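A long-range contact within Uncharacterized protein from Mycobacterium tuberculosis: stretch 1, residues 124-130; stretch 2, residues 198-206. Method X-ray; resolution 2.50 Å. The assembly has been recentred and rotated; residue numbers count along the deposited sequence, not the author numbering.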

# COMPACT_ATOMS: atom_id res chain seq x y z
N MSE A 124 -6.88 1.54 13.38
CA MSE A 124 -7.97 2.25 14.10
C MSE A 124 -8.34 1.52 15.32
O MSE A 124 -8.04 0.35 15.45
CB MSE A 124 -9.27 2.31 13.31
CG MSE A 124 -9.19 3.05 12.08
SE MSE A 124 -10.77 2.80 10.97
CE MSE A 124 -11.97 3.99 11.94
N ARG A 125 -9.02 2.22 16.21
CA ARG A 125 -9.66 1.60 17.36
C ARG A 125 -10.59 2.63 17.97
O ARG A 125 -10.46 3.81 17.67
CB ARG A 125 -8.63 1.08 18.40
CG ARG A 125 -7.91 2.18 19.15
CD ARG A 125 -7.94 1.92 20.64
NE ARG A 125 -8.04 0.49 20.89
CZ ARG A 125 -9.07 -0.11 21.47
NH1 ARG A 125 -10.09 0.60 21.87
NH2 ARG A 125 -9.07 -1.41 21.62
N PRO A 126 -11.57 2.20 18.79
CA PRO A 126 -12.42 3.20 19.46
C PRO A 126 -11.60 4.07 20.41
O PRO A 126 -10.58 3.62 20.89
CB PRO A 126 -13.42 2.35 20.23
CG PRO A 126 -13.41 1.02 19.55
CD PRO A 126 -12.05 0.82 18.99
N ASP A 127 -12.00 5.31 20.69
CA ASP A 127 -11.15 6.13 21.54
C ASP A 127 -11.40 5.93 23.03
O ASP A 127 -11.06 6.81 23.83
CB ASP A 127 -11.23 7.61 21.15
CG ASP A 127 -12.53 8.24 21.55
OD1 ASP A 127 -13.44 7.49 21.94
OD2 ASP A 127 -12.66 9.49 21.50
N ASN A 128 -11.98 4.78 23.41
CA ASN A 128 -12.26 4.43 24.82
C ASN A 128 -10.99 4.11 25.65
O ASN A 128 -11.01 4.22 26.86
CB ASN A 128 -13.31 3.30 24.92
CG ASN A 128 -12.82 1.98 24.32
OD1 ASN A 128 -12.17 1.96 23.28
ND2 ASN A 128 -13.13 0.87 24.99
N LEU A 129 -9.91 3.67 25.00
CA LEU A 129 -8.55 3.69 25.55
C LEU A 129 -7.89 5.04 25.27
O LEU A 129 -8.07 5.59 24.17
CB LEU A 129 -7.67 2.61 24.90
CG LEU A 129 -7.96 1.12 25.10
CD1 LEU A 129 -6.86 0.28 24.46
CD2 LEU A 129 -8.14 0.81 26.61
N ASP A 130 -7.15 5.55 26.27
CA ASP A 130 -6.34 6.79 26.21
C ASP A 130 -5.03 6.66 25.40
O ASP A 130 -3.93 6.53 26.00
CB ASP A 130 -5.91 7.18 27.64
CG ASP A 130 -6.86 8.15 28.33
OD1 ASP A 130 -6.86 8.16 29.58
OD2 ASP A 130 -7.59 8.91 27.65
N ASP A 198 -6.88 -8.77 23.66
CA ASP A 198 -8.26 -8.34 23.75
C ASP A 198 -8.43 -6.98 23.07
O ASP A 198 -7.70 -6.02 23.39
CB ASP A 198 -8.67 -8.23 25.21
CG ASP A 198 -10.20 -7.99 25.40
OD1 ASP A 198 -10.94 -7.46 24.51
OD2 ASP A 198 -10.68 -8.36 26.48
N PRO A 199 -9.41 -6.88 22.13
CA PRO A 199 -9.55 -5.57 21.51
C PRO A 199 -10.20 -4.52 22.40
O PRO A 199 -10.26 -3.37 22.00
CB PRO A 199 -10.37 -5.85 20.25
CG PRO A 199 -11.01 -7.14 20.50
CD PRO A 199 -10.09 -7.91 21.35
N MSE A 200 -10.67 -4.91 23.60
CA MSE A 200 -11.07 -3.96 24.64
C MSE A 200 -12.16 -3.06 24.12
O MSE A 200 -12.04 -1.84 24.24
CB MSE A 200 -9.89 -3.06 24.96
CG MSE A 200 -9.72 -2.81 26.36
SE MSE A 200 -9.35 -4.55 27.08
CE MSE A 200 -7.41 -4.55 27.01
N LEU A 201 -13.18 -3.68 23.52
CA LEU A 201 -14.20 -2.94 22.81
C LEU A 201 -15.18 -2.31 23.80
O LEU A 201 -15.46 -2.90 24.83
CB LEU A 201 -14.95 -3.87 21.82
CG LEU A 201 -14.27 -4.35 20.52
CD1 LEU A 201 -15.12 -5.31 19.75
CD2 LEU A 201 -13.91 -3.21 19.58
N PRO A 202 -15.73 -1.14 23.47
CA PRO A 202 -16.76 -0.60 24.37
C PRO A 202 -18.05 -1.43 24.31
O PRO A 202 -18.38 -1.98 23.25
CB PRO A 202 -17.04 0.77 23.77
CG PRO A 202 -16.79 0.59 22.31
CD PRO A 202 -15.73 -0.46 22.16
N ALA A 203 -18.76 -1.48 25.45
CA ALA A 203 -20.13 -2.06 25.58
C ALA A 203 -20.95 -2.23 24.29
O ALA A 203 -21.27 -3.34 23.93
CB ALA A 203 -20.93 -1.27 26.57
N GLU A 204 -21.25 -1.12 23.61
CA GLU A 204 -22.14 -1.11 22.43
C GLU A 204 -21.67 -1.99 21.28
O GLU A 204 -22.46 -2.28 20.37
CB GLU A 204 -22.26 0.30 21.85
CG GLU A 204 -22.83 1.33 22.80
CD GLU A 204 -21.78 1.94 23.77
OE1 GLU A 204 -21.14 1.23 24.60
OE2 GLU A 204 -21.61 3.18 23.68
N LEU A 205 -20.39 -2.36 21.28
CA LEU A 205 -19.86 -3.07 20.12
C LEU A 205 -19.58 -4.51 20.44
O LEU A 205 -19.33 -5.29 19.53
CB LEU A 205 -18.59 -2.40 19.56
CG LEU A 205 -18.70 -0.90 19.29
CD1 LEU A 205 -17.43 -0.39 18.78
CD2 LEU A 205 -19.86 -0.57 18.29
N LEU A 206 -19.63 -4.84 21.73
CA LEU A 206 -19.38 -6.21 22.20
C LEU A 206 -20.57 -7.08 21.79
O LEU A 206 -21.70 -6.73 22.11
CB LEU A 206 -19.27 -6.26 23.72
CG LEU A 206 -18.03 -5.67 24.40
CD1 LEU A 206 -18.24 -5.66 25.97
CD2 LEU A 206 -16.74 -6.41 24.01

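What polar links join the two stretches? Two hydrogen bonds do so, and in both a side chain of the first stretch donates to a backbone carbonyl of the second. Arg125 NH2 reaches Pro199 O at 2.3 Å, a very short distance with an N-H...O angle of 129°, so the contact is tight but far from linear. The oxygen lies at the edge of the guanidinium, near its plane, where the N-H groups point. Asn128 ND2 lies 3.0 Å from Met200 O, and its angle of 171° makes this bond nearly straight. Pro199 and Met200 are neighbours, so the two donors engage successive carbonyl groups of one short loop segment.

How does the Arg125 side chain reach its partner, and which local hydrogen bonds accompany it? Its CA-to-CB bond points sideways to the second stretch, yet the end of the side chain comes nearer, with chi1 at 71° and both chi2 and chi3 between the usual wells. The guanidinium is also tied to its own stretch: Arg125 NH1 donates to Pro126 O at 3.2 Å, with an angle of 160°. Although Arg125 NH1 and Asn128 OD1 are just 2.9 Å apart, their angle is too poor for a hydrogen bond. Within the second stretch, Met200 N donates to Asp198 OD1 at 2.7 Å and 166°, a hydrogen bond that spans Pro199, one of the two residues whose carbonyls accept side chains.

Where do apolar side chains meet? The CA-to-CB bond of Pro126, the last strand residue, points toward the second stretch, and its CG touches three residues: Pro202 CD at 3.8 Å, Leu201 CD2 at 4.3 Å and Leu205 CD1 at 4.3 Å. Leu201 takes part although its CA-to-CB bond points away, because the end of its side chain comes nearer. Leu205 lies in a short 3-10 segment, and its backbone N donates a hydrogen bond to Pro202 O at 2.8 Å, linking two of the residues that Pro126 touches.

Is there a second apolar contact? Leu129 CD2 packs against CG of the selenomethionine Met200 at 4.0 Å, and Met200 CB also sits 3.8 Å from Arg125 NH2, placed obliquely to the guanidinium. The CA-to-CB bond of Met200 points toward the first stretch but the end of its side chain leads away, so these contacts are made by its inner carbons rather than by SE. The whole contact is modest, burying 289 Å² over both sides.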